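Long-range contact in transcriptional regulator, LuxR family (Burkholderia thailandensis, PDB 3MQO), which probably regulates transcription by binding DNA as a whole protein, of which this chain is the PAS-domain part: residues B[33-38]-B[78-83]. Residues are numbered along the deposited sequence; the frame is centred on the assembly and turned at random.
Sequences AIFRCA and RIMKRA. With EDO (1,2-ethanediol), chain I.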
loop_
_atom_site.group_PDB
_atom_site.type_symbol
_atom_site.label_atom_id
_atom_site.label_comp_id
_atom_site.label_asym_id
_atom_site.label_seq_id
_atom_site.Cartn_x
_atom_site.Cartn_y
_atom_site.Cartn_z
ATOM N N ALA B 33 -1.617 10.997 -9.281
ATOM C CA ALA B 33 -2.097 12.090 -8.438
ATOM C C ALA B 33 -0.972 12.591 -7.560
ATOM O O ALA B 33 -0.733 13.797 -7.494
ATOM C CB ALA B 33 -3.312 11.649 -7.586
ATOM N N ILE B 34 -0.265 11.656 -6.915
ATOM C CA ILE B 34 0.867 12.025 -6.057
ATOM C C ILE B 34 1.873 12.903 -6.803
ATOM O O ILE B 34 2.343 13.921 -6.271
ATOM C CB ILE B 34 1.590 10.772 -5.501
ATOM C CG1 ILE B 34 0.674 10.032 -4.521
ATOM C CG2 ILE B 34 2.875 11.170 -4.791
ATOM C CD1 ILE B 34 1.190 8.669 -4.086
ATOM N N PHE B 35 2.204 12.493 -8.025
ATOM C CA PHE B 35 3.242 13.162 -8.806
ATOM C C PHE B 35 2.701 14.245 -9.738
ATOM O O PHE B 35 3.443 14.806 -10.548
ATOM C CB PHE B 35 4.171 12.132 -9.494
ATOM C CG PHE B 35 5.032 11.397 -8.514
ATOM C CD1 PHE B 35 6.217 11.963 -8.055
ATOM C CD2 PHE B 35 4.618 10.172 -7.978
ATOM C CE1 PHE B 35 7.011 11.304 -7.109
ATOM C CE2 PHE B 35 5.397 9.497 -7.042
ATOM C CZ PHE B 35 6.601 10.076 -6.595
ATOM N N ARG B 36 1.411 14.555 -9.572
ATOM C CA ARG B 36 0.755 15.701 -10.209
ATOM C C ARG B 36 0.821 15.627 -11.723
ATOM O O ARG B 36 1.130 16.613 -12.382
ATOM C CB ARG B 36 1.336 17.042 -9.723
ATOM C CG ARG B 36 1.390 17.186 -8.217
ATOM C CD ARG B 36 0.008 17.281 -7.621
ATOM N NE ARG B 36 0.078 17.686 -6.219
ATOM C CZ ARG B 36 -0.260 16.909 -5.194
ATOM N NH1 ARG B 36 -0.708 15.678 -5.398
ATOM N NH2 ARG B 36 -0.158 17.371 -3.958
ATOM N N CYS B 37 0.533 14.448 -12.260
ATOM C CA CYS B 37 0.607 14.230 -13.701
ATOM C C CYS B 37 -0.438 13.210 -14.122
ATOM O O CYS B 37 -1.265 12.813 -13.305
ATOM C CB CYS B 37 2.018 13.797 -14.098
ATOM S SG CYS B 37 2.576 12.243 -13.381
ATOM N N ALA B 38 -0.433 12.830 -15.397
ATOM C CA ALA B 38 -1.331 11.785 -15.895
ATOM C C ALA B 38 -0.644 10.421 -15.827
ATOM O O ALA B 38 0.592 10.340 -15.852
ATOM C CB ALA B 38 -1.757 12.093 -17.309
ATOM N N ARG B 78 11.439 8.724 1.918
ATOM C CA ARG B 78 12.378 9.646 1.261
ATOM C C ARG B 78 11.675 10.821 0.614
ATOM O O ARG B 78 10.451 10.809 0.437
ATOM C CB ARG B 78 13.256 8.934 0.225
ATOM C CG ARG B 78 12.618 8.829 -1.180
ATOM C CD ARG B 78 11.465 7.830 -1.201
ATOM N NE ARG B 78 11.974 6.465 -1.112
ATOM C CZ ARG B 78 12.373 5.750 -2.154
ATOM N NH1 ARG B 78 12.315 6.255 -3.383
ATOM N NH2 ARG B 78 12.825 4.534 -1.963
ATOM N N ILE B 79 12.474 11.821 0.264
ATOM C CA ILE B 79 12.000 12.986 -0.435
ATOM C C ILE B 79 11.954 12.662 -1.928
ATOM O O ILE B 79 12.930 12.161 -2.481
ATOM C CB ILE B 79 12.911 14.170 -0.173
ATOM C CG1 ILE B 79 12.794 14.538 1.309
ATOM C CG2 ILE B 79 12.537 15.341 -1.083
ATOM C CD1 ILE B 79 13.860 15.511 1.814
HETATM N N MSE B 80 10.807 12.932 -2.545
HETATM C CA MSE B 80 10.630 12.760 -3.989
HETATM C C MSE B 80 10.205 14.094 -4.623
HETATM O O MSE B 80 10.052 15.092 -3.920
HETATM C CB MSE B 80 9.617 11.635 -4.301
HETATM C CG MSE B 80 10.002 10.250 -3.726
HETATM SE SE MSE B 80 11.627 9.576 -4.562
HETATM C CE MSE B 80 10.790 8.781 -6.110
ATOM N N LYS B 81 10.051 14.105 -5.943
ATOM C CA LYS B 81 9.784 15.338 -6.694
ATOM C C LYS B 81 8.508 15.216 -7.533
ATOM O O LYS B 81 8.410 14.342 -8.387
ATOM C CB LYS B 81 10.968 15.643 -7.615
ATOM C CG LYS B 81 10.932 17.053 -8.235
ATOM C CD LYS B 81 12.205 17.357 -9.008
ATOM C CE LYS B 81 12.251 16.611 -10.346
ATOM N NZ LYS B 81 11.098 16.970 -11.221
ATOM N N ARG B 82 7.545 16.112 -7.307
ATOM C CA ARG B 82 6.338 16.151 -8.137
ATOM C C ARG B 82 6.651 16.771 -9.509
ATOM O O ARG B 82 7.631 17.496 -9.666
ATOM C CB ARG B 82 5.209 16.941 -7.443
ATOM C CG ARG B 82 4.925 16.539 -5.991
ATOM C CD ARG B 82 3.687 17.229 -5.457
ATOM N NE ARG B 82 3.590 17.258 -3.997
ATOM C CZ ARG B 82 3.087 16.279 -3.243
ATOM N NH1 ARG B 82 2.677 15.137 -3.796
ATOM N NH2 ARG B 82 3.020 16.433 -1.926
ATOM N N ALA B 83 5.822 16.476 -10.505
ATOM C CA ALA B 83 5.880 17.233 -11.760
ATOM C C ALA B 83 5.786 18.706 -11.376
ATOM O O ALA B 83 4.975 19.072 -10.521
ATOM C CB ALA B 83 4.743 16.852 -12.688
HETATM C C1 EDO I . -2.693 12.390 -4.212
HETATM O O1 EDO I . -3.852 11.593 -3.862
HETATM C C2 EDO I . -1.808 12.642 -2.999
HETATM O O2 EDO I . -0.769 13.589 -3.322
#
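R82 reaches across to the end of helix 29-34 and gives an N-H from NH1 to the carbonyl O of I34, 2.8 Å away. That oxygen lies in the guanidinium plane, and NH1 approaches within the carbonyl plane, on a lone pair of the I34 oxygen, though the bond is somewhat bent, with an N-H...O angle of 147°. One residue on, the backbone N of A83 donates to F35 O at 2.9 Å, so two successive carbonyls where the helix stops are taken up by the 78-83 segment. The rest of the R82 head is also held: NE forms a salt bridge to E86 and NH2 one to D112, while F88 makes a cation-pi contact with it.

Upon this fixed guanidinium lies that of R36, stacked with planes 4° apart and centres 3.9 Å apart; R36 NH2 stands over the middle of the R82 group. E86 and D112 probably offset part of the repulsion between the two stacked cations. Bending at chi2 (-68°) turns R36 back over the helix end, where NH1 donates to A33 O and to O2 of an ethanediol probably left from crystallisation. A33 O is gripped from both faces of its plane, by R36 NH1 and by R36 N.

R36, at positive phi, is the C' residue of a Schellman motif that closes helix 29-34. In the PAS fold, the contact ties the end of this short helix to the residues where strand 74-81 runs out, at the margin of the antiparallel sheet.

Deeper in, F35 turns the edge of its ring to the strand: CD1 lies 3.3 Å from K81 O, close to the ring plane, and CE1 is 3.8 Å from CB of selenomethionine M80. I34 CG2 rests over one ring face, and F88 meets the ring edge-to-face. At the outer margin, A83 CB packs 3.6 Å from R36 O and 4.3 Å from C37 CB.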